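Local coordinates for zinc phosphodiesterase ELAC protein 1 (Homo sapiens, PDB 3ZWF) that cuts extra nucleotides from the 3' end of tRNA precursors with two zinc ions and removes 2',3'-cyclic phosphates from cleaved tRNAs during tRNA repair, at residues I58-H62 with G63-F67; L97-F100 with I101-M105. All blocks are in the same frame, centred on the assembly; numbering follows the deposited sequence.

How the contacts relate
Contact 1 comes first along the chain, in the metal-binding loop between strand 53-57 and helix 69-79; contact 2 follows on helix 97-107, the crossover of the beta-alpha-beta unit made with strands 89-94 and 116-121. Strands 53-57, 89-94 and 116-121 are parallel neighbours in one mixed sheet of the metallo-beta-lactamase fold. The centres lie about 13 Å apart, yet the contacts touch: Phe66 meets Phe100 edge-to-face, and Leu97 packs against Ile58 and Leu61. The helix thus covers the apolar side of the loop whose polar side carries the zinc ions. Both contacts also reach the second subunit of the homodimer, Phe67 against Thr104 of the partner chain.

Contact 1: residues I58-H62 with G63-F67; sequences ITHLH and GDHFF. With ZN (zinc ion), chain E; ZN (zinc ion), chain D.
His60 and His65 meet in the HxHxDH zinc motif (His60, His62, Asp64, His65) of the metallo-beta-lactamase fold, within a short loop after strand 53-57. His60 CE1 stands over the centre of the His65 ring, 3.2 Å from His65 NE2, with the ring planes at 47°. This pair and the metal centre form the tight part: His60 ND1 gives its N-H to Thr59 OG1 at 3.0 Å, nearly in the ring plane, which fixes the ring's rotation and leaves NE2 for zinc. Asp34, hydrogen-bonded to Thr59 OG1 and His65 ND1, is a second-shell carboxylate that holds His65 directly and His60 through Thr59, and probably orients both. Asp64, its CG between backbone N and carbonyl carbon (chi1 50°), reaches the zinc of His65 through OD2; a phosphate ion, probably from the crystallisation liquor, lies beside it. His180 adds to the site of His60 and His62, His311 to the other and Asp251 to both. Leu61, centre of an inverse gamma turn, sets CD2 over the face of the Phe66 ring, 4.1 Å from its centroid, a CH-pi contact; Leu107 of the second subunit covers this apolar side. Looser is the Gly63 end of the turn: Gly63 is partly exposed, and the Phe67 side chain makes no contact with 58-62. Between the zincs sits water 1, 2.1 Å from the ion held by His60 NE2 and His62 ND1.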
ATOM      1  N   ILE A  58      -9.235  11.932   3.794  1.00 23.93           N
ATOM      2  CA  ILE A  58      -7.768  11.855   3.970  1.00 23.35           C
ATOM      3  C   ILE A  58      -7.217  13.125   4.565  1.00 23.47           C
ATOM      4  O   ILE A  58      -7.469  14.233   4.039  1.00 23.88           O
ATOM      5  CB  ILE A  58      -7.059  11.577   2.593  1.00 23.13           C
ATOM      6  CG1 ILE A  58      -7.567  10.287   1.945  1.00 23.13           C
ATOM      7  CG2 ILE A  58      -5.538  11.536   2.774  1.00 22.71           C
ATOM      8  CD1 ILE A  58      -7.374   8.977   2.766  1.00 22.87           C
ATOM      9  N   THR A  59      -6.542  12.997   5.715  1.00 23.27           N
ATOM     10  CA  THR A  59      -6.102  14.186   6.511  1.00 23.55           C
ATOM     11  C   THR A  59      -4.913  14.914   5.893  1.00 23.50           C
ATOM     12  O   THR A  59      -4.822  16.118   5.947  1.00 23.96           O
ATOM     13  CB  THR A  59      -5.720  13.834   7.926  1.00 23.50           C
ATOM     14  OG1 THR A  59      -4.672  12.843   7.918  1.00 22.99           O
ATOM     15  CG2 THR A  59      -6.943  13.294   8.715  1.00 23.82           C
ATOM     16  N   HIS A  60      -4.014  14.161   5.229  1.00 23.08           N
ATOM     17  CA  HIS A  60      -2.822  14.732   4.632  1.00 23.16           C
ATOM     18  C   HIS A  60      -2.134  13.711   3.755  1.00 22.81           C
ATOM     19  O   HIS A  60      -2.320  12.521   3.976  1.00 22.44           O
ATOM     20  CB  HIS A  60      -1.865  15.327   5.647  1.00 23.36           C
ATOM     21  CG  HIS A  60      -1.175  14.349   6.561  1.00 23.02           C
ATOM     22  ND1 HIS A  60      -1.832  13.606   7.534  1.00 22.85           N
ATOM     23  CD2 HIS A  60       0.145  14.178   6.788  1.00 23.03           C
ATOM     24  CE1 HIS A  60      -0.936  12.920   8.225  1.00 22.74           C
ATOM     25  NE2 HIS A  60       0.273  13.248   7.797  1.00 22.81           N
ATOM     26  N   LEU A  61      -1.330  14.221   2.829  1.00 23.06           N
ATOM     27  CA  LEU A  61      -0.668  13.349   1.855  1.00 22.91           C
ATOM     28  C   LEU A  61       0.711  12.859   2.315  1.00 22.81           C
ATOM     29  O   LEU A  61       1.703  13.003   1.574  1.00 24.14           O
ATOM     30  CB  LEU A  61      -0.591  14.083   0.502  1.00 23.41           C
ATOM     31  CG  LEU A  61      -1.952  14.403  -0.125  1.00 23.61           C
ATOM     32  CD1 LEU A  61      -1.837  15.106  -1.487  1.00 24.25           C
ATOM     33  CD2 LEU A  61      -2.773  13.105  -0.260  1.00 23.22           C
ATOM     34  N   HIS A  62       0.753  12.239   3.502  1.00 22.51           N
ATOM     35  CA  HIS A  62       1.879  11.400   3.928  1.00 22.42           C
ATOM     36  C   HIS A  62       1.458   9.980   3.702  1.00 22.07           C
ATOM     37  O   HIS A  62       0.319   9.634   3.892  1.00 21.88           O
ATOM     38  CB  HIS A  62       2.259  11.634   5.371  1.00 23.23           C
ATOM     39  CG  HIS A  62       3.184  12.786   5.556  1.00 23.45           C
ATOM     40  ND1 HIS A  62       3.336  13.417   6.765  1.00 23.29           N
ATOM     41  CD2 HIS A  62       4.042  13.386   4.699  1.00 23.47           C
ATOM     42  CE1 HIS A  62       4.248  14.360   6.647  1.00 24.05           C
ATOM     43  NE2 HIS A  62       4.680  14.375   5.388  1.00 24.33           N
ATOM     44  N   GLY A  63       2.384   9.127   3.260  1.00 22.13           N
ATOM     45  CA  GLY A  63       2.016   7.811   2.806  1.00 21.97           C
ATOM     46  C   GLY A  63       1.305   6.899   3.797  1.00 21.74           C
ATOM     47  O   GLY A  63       0.455   6.088   3.398  1.00 21.69           O
ATOM     48  N   ASP A  64       1.598   7.067   5.086  1.00 21.75           N
ATOM     49  CA  ASP A  64       0.971   6.301   6.159  1.00 21.70           C
ATOM     50  C   ASP A  64      -0.499   6.676   6.385  1.00 21.65           C
ATOM     51  O   ASP A  64      -1.167   6.064   7.219  1.00 21.76           O
ATOM     52  CB  ASP A  64       1.735   6.393   7.527  1.00 21.89           C
ATOM     53  CG  ASP A  64       2.049   7.780   7.959  1.00 22.01           C
ATOM     54  OD1 ASP A  64       2.542   8.622   7.152  1.00 22.07           O
ATOM     55  OD2 ASP A  64       1.788   8.045   9.150  1.00 22.17           O
ATOM     56  N   HIS A  65      -0.974   7.660   5.608  1.00 21.63           N
ATOM     57  CA  HIS A  65      -2.382   8.048   5.620  1.00 21.72           C
ATOM     58  C   HIS A  65      -3.121   7.833   4.293  1.00 21.77           C
ATOM     59  O   HIS A  65      -4.335   8.093   4.241  1.00 21.97           O
ATOM     60  CB  HIS A  65      -2.486   9.511   6.117  1.00 21.88           C
ATOM     61  CG  HIS A  65      -1.840   9.698   7.450  1.00 21.97           C
ATOM     62  ND1 HIS A  65      -2.560   9.824   8.625  1.00 22.21           N
ATOM     63  CD2 HIS A  65      -0.537   9.713   7.804  1.00 21.99           C
ATOM     64  CE1 HIS A  65      -1.710   9.913   9.631  1.00 22.40           C
ATOM     65  NE2 HIS A  65      -0.480   9.841   9.158  1.00 22.45           N
ATOM     66  N   PHE A  66      -2.431   7.432   3.212  1.00 21.73           N
ATOM     67  CA  PHE A  66      -3.118   7.247   1.938  1.00 21.91           C
ATOM     68  C   PHE A  66      -2.580   6.183   0.991  1.00 21.99           C
ATOM     69  O   PHE A  66      -3.258   5.845   0.038  1.00 22.24           O
ATOM     70  CB  PHE A  66      -3.286   8.555   1.150  1.00 22.10           C
ATOM     71  CG  PHE A  66      -2.094   9.009   0.402  1.00 22.18           C
ATOM     72  CD1 PHE A  66      -1.078   9.675   1.033  1.00 22.14           C
ATOM     73  CD2 PHE A  66      -1.989   8.815  -0.991  1.00 22.47           C
ATOM     74  CE1 PHE A  66       0.060  10.101   0.328  1.00 22.41           C
ATOM     75  CE2 PHE A  66      -0.874   9.274  -1.691  1.00 22.72           C
ATOM     76  CZ  PHE A  66       0.142   9.932  -1.014  1.00 22.71           C
ATOM     77  N   PHE A  67      -1.409   5.631   1.269  1.00 21.90           N
ATOM     78  CA  PHE A  67      -0.839   4.639   0.350  1.00 22.12           C
ATOM     79  C   PHE A  67      -1.706   3.384   0.245  1.00 22.31           C
ATOM     80  O   PHE A  67      -1.551   2.625  -0.727  1.00 22.63           O
ATOM     81  CB  PHE A  67       0.594   4.228   0.730  1.00 22.14           C
ATOM     82  CG  PHE A  67       1.669   5.192   0.347  1.00 22.26           C
ATOM     83  CD1 PHE A  67       1.448   6.299  -0.454  1.00 22.38           C
ATOM     84  CD2 PHE A  67       2.934   4.999   0.858  1.00 22.38           C
ATOM     85  CE1 PHE A  67       2.493   7.159  -0.753  1.00 22.66           C
ATOM     86  CE2 PHE A  67       3.980   5.871   0.549  1.00 22.67           C
ATOM     87  CZ  PHE A  67       3.745   6.946  -0.234  1.00 22.81           C
TER
HETATM   88 ZN    ZN E1364       2.385  12.991   8.659  1.00 30.12          ZN
HETATM   89 ZN    ZN D1363       1.502  10.002  10.079  0.90 26.97          ZN
HETATM   90  O   HOH W   1       2.260  10.966   8.292  1.00 28.39           O

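Contact 2: residues L97-F100 with I101-M105; sequences LRDF and IWRTM
Ile101 N, Trp102 N and Arg103 N bond to Leu97 O, Arg98 O and Asp99 O in the i to i+4 pattern of an alpha helix, here helix 97-107, the crossover of a beta-alpha-beta unit. On its buried face Ile101 CD1 lies 3.8 Å from Leu97 CG, the two side chains slanting across each other; Ile91 touches both, and Leu73 and Val118 also meet Ile101. Phe100 CG points anti to its own N (chi1 173°), which turns the ring towards Pro70 of helix 69-79, with Leu107 of the second subunit also against it. Thr104 OG1 sits over one face of that ring, offset toward the rim and 3.6 Å from Phe100 CE1. On the exposed face Asp99 and Arg103 run side by side, and Asp99 CB lies over the guanidinium. Their salt bridge is long, Asp99 OD2 to Arg103 NH2 at 3.7 Å, and purely electrostatic, since the oxygen is well out of the guanidinium plane and the two groups are turned 46° apart. Two donors of one residue grip Phe100 O from opposite faces of its carbonyl plane: Thr104 N at 3.0 Å and the hydroxyl Thr104 OG1 at 2.7 Å.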
ATOM      1  N   LEU A  97      -4.657  14.545  -4.497  1.00 24.38           N
ATOM      2  CA  LEU A  97      -5.212  13.209  -4.281  1.00 24.13           C
ATOM      3  C   LEU A  97      -5.984  12.676  -5.503  1.00 24.41           C
ATOM      4  O   LEU A  97      -5.905  11.496  -5.837  1.00 24.38           O
ATOM      5  CB  LEU A  97      -6.100  13.174  -3.021  1.00 24.01           C
ATOM      6  CG  LEU A  97      -6.684  11.813  -2.670  1.00 23.90           C
ATOM      7  CD1 LEU A  97      -5.584  10.814  -2.294  1.00 23.60           C
ATOM      8  CD2 LEU A  97      -7.668  11.952  -1.445  1.00 23.98           C
ATOM      9  N   ARG A  98      -6.756  13.543  -6.148  1.00 24.80           N
ATOM     10  CA  ARG A  98      -7.576  13.088  -7.266  1.00 25.16           C
ATOM     11  C   ARG A  98      -6.707  12.478  -8.381  1.00 25.25           C
ATOM     12  O   ARG A  98      -6.990  11.380  -8.870  1.00 25.50           O
ATOM     13  CB  ARG A  98      -8.408  14.218  -7.850  1.00 25.67           C
ATOM     14  CG  ARG A  98      -9.394  13.765  -8.934  1.00 26.15           C
ATOM     15  CD  ARG A  98     -10.154  14.930  -9.565  1.00 26.93           C
ATOM     16  NE  ARG A  98     -10.864  15.721  -8.565  1.00 26.91           N
ATOM     17  CZ  ARG A  98     -10.785  17.041  -8.426  1.00 27.23           C
ATOM     18  NH1 ARG A  98      -9.995  17.781  -9.194  1.00 28.16           N
ATOM     19  NH2 ARG A  98     -11.527  17.616  -7.507  1.00 27.49           N
ATOM     20  N   ASP A  99      -5.660  13.201  -8.765  1.00 25.33           N
ATOM     21  CA  ASP A  99      -4.766  12.733  -9.869  1.00 26.45           C
ATOM     22  C   ASP A  99      -4.024  11.475  -9.467  1.00 25.52           C
ATOM     23  O   ASP A  99      -3.829  10.580 -10.280  1.00 25.88           O
ATOM     24  CB  ASP A  99      -3.782  13.834 -10.245  1.00 29.47           C
ATOM     25  CG  ASP A  99      -4.464  15.030 -10.946  1.00 38.19           C
ATOM     26  OD1 ASP A  99      -5.603  14.879 -11.452  1.00 42.14           O
ATOM     27  OD2 ASP A  99      -3.844  16.120 -10.988  1.00 47.03           O
ATOM     28  N   PHE A 100      -3.633  11.376  -8.193  1.00 24.91           N
ATOM     29  CA  PHE A 100      -2.971  10.204  -7.677  1.00 24.74           C
ATOM     30  C   PHE A 100      -3.827   8.970  -7.899  1.00 25.15           C
ATOM     31  O   PHE A 100      -3.359   7.941  -8.411  1.00 25.16           O
ATOM     32  CB  PHE A 100      -2.629  10.322  -6.188  1.00 24.54           C
ATOM     33  CG  PHE A 100      -2.100   9.059  -5.607  1.00 24.63           C
ATOM     34  CD1 PHE A 100      -0.832   8.630  -5.918  1.00 25.84           C
ATOM     35  CD2 PHE A 100      -2.877   8.280  -4.756  1.00 25.34           C
ATOM     36  CE1 PHE A 100      -0.343   7.423  -5.393  1.00 25.64           C
ATOM     37  CE2 PHE A 100      -2.377   7.101  -4.196  1.00 26.60           C
ATOM     38  CZ  PHE A 100      -1.117   6.688  -4.512  1.00 26.50           C
ATOM     39  N   ILE A 101      -5.087   9.049  -7.508  1.00 24.80           N
ATOM     40  CA  ILE A 101      -6.003   7.909  -7.641  1.00 25.09           C
ATOM     41  C   ILE A 101      -6.237   7.574  -9.140  1.00 25.67           C
ATOM     42  O   ILE A 101      -6.125   6.412  -9.558  1.00 26.05           O
ATOM     43  CB  ILE A 101      -7.352   8.114  -6.884  1.00 25.10           C
ATOM     44  CG1 ILE A 101      -7.118   8.291  -5.381  1.00 24.66           C
ATOM     45  CG2 ILE A 101      -8.270   6.934  -7.144  1.00 27.09           C
ATOM     46  CD1 ILE A 101      -8.281   8.926  -4.639  1.00 26.07           C
ATOM     47  N   TRP A 102      -6.522   8.594  -9.957  1.00 25.85           N
ATOM     48  CA  TRP A 102      -6.810   8.386 -11.361  1.00 28.00           C
ATOM     49  C   TRP A 102      -5.634   7.693 -12.057  1.00 27.25           C
ATOM     50  O   TRP A 102      -5.796   6.710 -12.789  1.00 30.23           O
ATOM     51  CB  TRP A 102      -7.084   9.732 -12.066  1.00 31.37           C
ATOM     52  CG  TRP A 102      -7.241   9.579 -13.476  1.00 37.34           C
ATOM     53  CD1 TRP A 102      -6.243   9.652 -14.454  1.00 41.06           C
ATOM     54  CD2 TRP A 102      -8.444   9.235 -14.165  1.00 56.34           C
ATOM     55  NE1 TRP A 102      -6.779   9.379 -15.679  1.00 53.19           N
ATOM     56  CE2 TRP A 102      -8.123   9.129 -15.541  1.00 49.78           C
ATOM     57  CE3 TRP A 102      -9.770   9.014 -13.760  1.00 69.99           C
ATOM     58  CZ2 TRP A 102      -9.083   8.822 -16.508  1.00 84.53           C
ATOM     59  CZ3 TRP A 102     -10.725   8.708 -14.730  1.00 78.70           C
ATOM     60  CH2 TRP A 102     -10.373   8.614 -16.084  1.00 87.88           C
ATOM     61  N   ARG A 103      -4.449   8.235 -11.831  1.00 26.52           N
ATOM     62  CA  ARG A 103      -3.234   7.756 -12.547  1.00 27.61           C
ATOM     63  C   ARG A 103      -2.915   6.344 -12.093  1.00 26.97           C
ATOM     64  O   ARG A 103      -2.506   5.486 -12.893  1.00 27.61           O
ATOM     65  CB  ARG A 103      -2.029   8.645 -12.248  1.00 30.44           C
ATOM     66  CG  ARG A 103      -2.105  10.040 -12.914  1.00 34.70           C
ATOM     67  CD  ARG A 103      -0.713  10.676 -12.966  1.00 45.62           C
ATOM     68  NE  ARG A 103      -0.781  12.099 -12.653  1.00 80.31           N
ATOM     69  CZ  ARG A 103      -1.312  13.034 -13.436  1.00 61.50           C
ATOM     70  NH1 ARG A 103      -1.821  12.731 -14.629  1.00 91.27           N
ATOM     71  NH2 ARG A 103      -1.331  14.292 -13.018  1.00 65.28           N
ATOM     72  N   THR A 104      -3.100   6.088 -10.797  1.00 26.46           N
ATOM     73  CA  THR A 104      -2.772   4.763 -10.226  1.00 26.63           C
ATOM     74  C   THR A 104      -3.737   3.684 -10.757  1.00 27.23           C
ATOM     75  O   THR A 104      -3.332   2.580 -11.108  1.00 27.86           O
ATOM     76  CB  THR A 104      -2.693   4.802  -8.685  1.00 26.01           C
ATOM     77  OG1 THR A 104      -1.742   5.824  -8.339  1.00 25.67           O
ATOM     78  CG2 THR A 104      -2.248   3.417  -8.088  1.00 26.31           C
ATOM     79  N   MET A 105      -5.011   4.038 -10.873  1.00 27.20           N
ATOM     80  CA  MET A 105      -6.003   3.126 -11.463  1.00 27.93           C
ATOM     81  C   MET A 105      -5.683   2.855 -12.940  1.00 28.68           C
ATOM     82  O   MET A 105      -5.787   1.714 -13.405  1.00 29.47           O
ATOM     83  CB  MET A 105      -7.425   3.639 -11.317  1.00 28.42           C
ATOM     84  CG  MET A 105      -7.898   3.751  -9.883  1.00 28.35           C
ATOM     85  SD  MET A 105      -7.967   2.208  -8.980  1.00 31.00           S
ATOM     86  CE  MET A 105      -6.512   2.314  -7.947  1.00 29.92           C
TER